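Local coordinates for protein putative nucleoside-diphosphate-sugar epimerase (PDB 3E48) that is of unknown function but probably binds a dinucleotide such as NAD(P) through a Rossmann-type domain, as its relatives among the nucleoside-diphosphate-sugar epimerases do, at residues R33-V38 with V48-Y53. Residues are numbered along the deposited sequence; the frame is centred on the assembly and turned at random.
Sequences RNVEKV and VRQLDY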
ATOM      1  N   ARG B  33      -6.614 -25.078   4.205  1.00 17.46           N
ATOM      2  CA  ARG B  33      -5.486 -25.803   3.634  1.00 17.68           C
ATOM      3  C   ARG B  33      -5.496 -27.263   4.080  1.00 17.38           C
ATOM      4  O   ARG B  33      -5.170 -28.157   3.303  1.00 15.94           O
ATOM      5  CB  ARG B  33      -4.170 -25.131   4.043  1.00 17.82           C
ATOM      6  CG  ARG B  33      -3.995 -24.968   5.535  1.00 32.38           C
ATOM      7  CD  ARG B  33      -2.756 -24.146   5.883  1.00 38.95           C
ATOM      8  NE  ARG B  33      -1.518 -24.765   5.417  1.00 45.09           N
ATOM      9  CZ  ARG B  33      -0.973 -24.553   4.223  1.00 47.99           C
ATOM     10  NH1 ARG B  33       0.157 -25.168   3.890  1.00 46.37           N
ATOM     11  NH2 ARG B  33      -1.543 -23.716   3.367  1.00 47.74           N
ATOM     12  N   ASN B  34      -5.873 -27.494   5.335  1.00 18.37           N
ATOM     13  CA  ASN B  34      -5.931 -28.844   5.886  1.00 28.20           C
ATOM     14  C   ASN B  34      -7.321 -29.143   6.440  1.00 28.12           C
ATOM     15  O   ASN B  34      -7.664 -28.724   7.545  1.00 30.27           O
ATOM     16  CB  ASN B  34      -4.888 -29.015   6.995  1.00 34.20           C
ATOM     17  CG  ASN B  34      -3.464 -29.005   6.466  1.00 43.20           C
ATOM     18  OD1 ASN B  34      -2.984 -27.996   5.947  1.00 43.63           O
ATOM     19  ND2 ASN B  34      -2.782 -30.138   6.594  1.00 45.20           N
ATOM     20  N   VAL B  35      -8.114 -29.874   5.666  1.00 22.43           N
ATOM     21  CA  VAL B  35      -9.472 -30.221   6.065  1.00 32.35           C
ATOM     22  C   VAL B  35      -9.505 -31.065   7.339  1.00 33.72           C
ATOM     23  O   VAL B  35     -10.514 -31.099   8.043  1.00 31.83           O
ATOM     24  CB  VAL B  35     -10.193 -30.994   4.939  1.00 30.05           C
ATOM     25  CG1 VAL B  35     -11.641 -31.253   5.325  1.00 32.82           C
ATOM     26  CG2 VAL B  35     -10.119 -30.207   3.640  1.00 28.88           C
ATOM     27  N   GLU B  36      -8.399 -31.741   7.632  1.00 34.31           N
ATOM     28  CA  GLU B  36      -8.319 -32.587   8.818  1.00 35.64           C
ATOM     29  C   GLU B  36      -8.261 -31.772  10.111  1.00 33.76           C
ATOM     30  O   GLU B  36      -8.331 -32.326  11.207  1.00 36.27           O
ATOM     31  CB  GLU B  36      -7.099 -33.508   8.728  1.00 36.60           C
ATOM     32  CG  GLU B  36      -7.146 -34.496   7.563  1.00 43.95           C
ATOM     33  CD  GLU B  36      -8.325 -35.453   7.646  1.00 45.67           C
ATOM     34  OE1 GLU B  36      -8.409 -36.216   8.634  1.00 46.55           O
ATOM     35  OE2 GLU B  36      -9.168 -35.446   6.723  1.00 46.44           O
ATOM     36  N   LYS B  37      -8.134 -30.455   9.981  1.00 30.57           N
ATOM     37  CA  LYS B  37      -8.079 -29.584  11.149  1.00 30.39           C
ATOM     38  C   LYS B  37      -9.433 -28.934  11.430  1.00 27.00           C
ATOM     39  O   LYS B  37      -9.546 -28.049  12.282  1.00 29.61           O
ATOM     40  CB  LYS B  37      -7.006 -28.507  10.960  1.00 34.19           C
ATOM     41  CG  LYS B  37      -5.581 -28.985  11.241  1.00 35.47           C
ATOM     42  CD  LYS B  37      -5.159 -30.121  10.316  1.00 43.59           C
ATOM     43  CE  LYS B  37      -3.781 -30.655  10.688  1.00 43.25           C
ATOM     44  NZ  LYS B  37      -3.767 -31.245  12.057  1.00 41.06           N
ATOM     45  N   VAL B  38     -10.460 -29.385  10.719  1.00 20.19           N
ATOM     46  CA  VAL B  38     -11.807 -28.851  10.894  1.00 17.24           C
ATOM     47  C   VAL B  38     -12.510 -29.516  12.078  1.00 16.12           C
ATOM     48  O   VAL B  38     -12.569 -30.743  12.168  1.00 16.65           O
ATOM     49  CB  VAL B  38     -12.658 -29.060   9.611  1.00 14.46           C
ATOM     50  CG1 VAL B  38     -14.100 -28.635   9.859  1.00 11.77           C
ATOM     51  CG2 VAL B  38     -12.070 -28.253   8.463  1.00 14.81           C
ATOM     52  N   VAL B  48     -17.123 -27.675   3.478  1.00  9.20           N
ATOM     53  CA  VAL B  48     -15.674 -27.561   3.497  1.00  7.25           C
ATOM     54  C   VAL B  48     -14.985 -27.831   2.169  1.00  8.83           C
ATOM     55  O   VAL B  48     -15.217 -28.861   1.538  1.00  9.34           O
ATOM     56  CB  VAL B  48     -15.089 -28.543   4.529  1.00  9.96           C
ATOM     57  CG1 VAL B  48     -13.583 -28.370   4.633  1.00 10.26           C
ATOM     58  CG2 VAL B  48     -15.767 -28.335   5.878  1.00 11.46           C
ATOM     59  N   ARG B  49     -14.128 -26.901   1.757  1.00  6.96           N
ATOM     60  CA  ARG B  49     -13.358 -27.050   0.529  1.00  5.99           C
ATOM     61  C   ARG B  49     -11.891 -26.835   0.883  1.00  8.58           C
ATOM     62  O   ARG B  49     -11.574 -26.068   1.792  1.00  8.94           O
ATOM     63  CB  ARG B  49     -13.805 -26.023  -0.516  1.00  5.60           C
ATOM     64  CG  ARG B  49     -15.210 -26.275  -1.043  1.00  6.22           C
ATOM     65  CD  ARG B  49     -15.611 -25.267  -2.101  1.00  9.20           C
ATOM     66  NE  ARG B  49     -16.895 -25.619  -2.705  1.00 11.43           N
ATOM     67  CZ  ARG B  49     -17.524 -24.882  -3.613  1.00 11.01           C
ATOM     68  NH1 ARG B  49     -16.991 -23.740  -4.029  1.00  9.72           N
ATOM     69  NH2 ARG B  49     -18.686 -25.291  -4.107  1.00 10.69           N
ATOM     70  N   GLN B  50     -11.003 -27.532   0.180  1.00  9.42           N
ATOM     71  CA  GLN B  50      -9.572 -27.404   0.427  1.00  8.21           C
ATOM     72  C   GLN B  50      -9.053 -26.283  -0.460  1.00  9.00           C
ATOM     73  O   GLN B  50      -9.434 -26.179  -1.626  1.00 11.16           O
ATOM     74  CB  GLN B  50      -8.849 -28.720   0.108  1.00 15.86           C
ATOM     75  CG  GLN B  50      -7.426 -28.782   0.666  1.00 14.52           C
ATOM     76  CD  GLN B  50      -6.848 -30.189   0.661  1.00 29.79           C
ATOM     77  OE1 GLN B  50      -7.485 -31.134   1.128  1.00 36.91           O
ATOM     78  NE2 GLN B  50      -5.629 -30.329   0.152  1.00 31.93           N
ATOM     79  N   LEU B  51      -8.177 -25.452   0.096  1.00  8.98           N
ATOM     80  CA  LEU B  51      -7.630 -24.317  -0.630  1.00 10.43           C
ATOM     81  C   LEU B  51      -6.185 -24.014  -0.237  1.00 10.19           C
ATOM     82  O   LEU B  51      -5.788 -24.201   0.913  1.00 17.38           O
ATOM     83  CB  LEU B  51      -8.507 -23.090  -0.360  1.00 15.21           C
ATOM     84  CG  LEU B  51      -7.992 -21.702  -0.740  1.00 26.41           C
ATOM     85  CD1 LEU B  51      -7.846 -21.597  -2.246  1.00 24.73           C
ATOM     86  CD2 LEU B  51      -8.966 -20.650  -0.222  1.00 30.73           C
ATOM     87  N   ASP B  52      -5.406 -23.560  -1.212  1.00  7.94           N
ATOM     88  CA  ASP B  52      -4.009 -23.179  -1.009  1.00  7.96           C
ATOM     89  C   ASP B  52      -3.904 -21.768  -1.580  1.00  6.12           C
ATOM     90  O   ASP B  52      -3.990 -21.580  -2.793  1.00  7.95           O
ATOM     91  CB  ASP B  52      -3.084 -24.134  -1.774  1.00 14.08           C
ATOM     92  CG  ASP B  52      -1.620 -23.702  -1.744  1.00 18.66           C
ATOM     93  OD1 ASP B  52      -0.796 -24.387  -2.384  1.00 16.23           O
ATOM     94  OD2 ASP B  52      -1.288 -22.687  -1.092  1.00 12.56           O
ATOM     95  N   TYR B  53      -3.744 -20.780  -0.703  1.00  5.07           N
ATOM     96  CA  TYR B  53      -3.644 -19.382  -1.124  1.00  7.59           C
ATOM     97  C   TYR B  53      -2.621 -19.113  -2.214  1.00  9.41           C
ATOM     98  O   TYR B  53      -2.801 -18.208  -3.029  1.00 11.61           O
ATOM     99  CB  TYR B  53      -3.266 -18.487   0.054  1.00  7.11           C
ATOM    100  CG  TYR B  53      -4.375 -18.135   1.014  1.00 12.98           C
ATOM    101  CD1 TYR B  53      -4.147 -17.211   2.026  1.00  8.36           C
ATOM    102  CD2 TYR B  53      -5.639 -18.718   0.922  1.00 10.15           C
ATOM    103  CE1 TYR B  53      -5.139 -16.865   2.927  1.00 11.53           C
ATOM    104  CE2 TYR B  53      -6.650 -18.378   1.829  1.00 13.78           C
ATOM    105  CZ  TYR B  53      -6.386 -17.448   2.828  1.00 10.89           C
ATOM    106  OH  TYR B  53      -7.366 -17.087   3.724  1.00 11.70           O
TER
HETATM  107  O   HOH W   1      -6.482 -31.197   3.579  1.00 37.09           O
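One water joins V35 and R33 to Q50: its oxygen accepts the V35 backbone N-H (water to V35 N 3.0 Å) and makes weak bonds to Q50 OE1 and to R33 O. Q50 CG, anti to the backbone N (chi1 -166°), lies against the R33 carbonyl, Q50 CG to R33 O 3.5 Å, and the extended chain beyond it carries OE1 to the water. Farther along, the L51 carbonyl receives the CA-H of R33 (R33 CA to L51 O 3.2 Å, 138° at the hydrogen). Toward V48 the contact turns apolar. V35, in the 3-10 turn 35-37, meets V48 methyl to methyl, CG1 to CG1 at 3.5 Å, and V35 CG2 lies 4.0 Å from Q50 CB; V38 CG2 comes up to the same V48 methyl. R33 NH2 stays 4.6 Å from D52 OD2, too far for a salt bridge. The loop leaving strand 28-32 thus folds back over the end of neighbouring parallel strand 47-50 in the Rossmann-type sheet, where R49 and L51 pair with V32. A water, one CA-H...O contact and valine methyls therefore join the two segments, in place of the direct backbone bonds that tie strand 47-50 to strand 28-32.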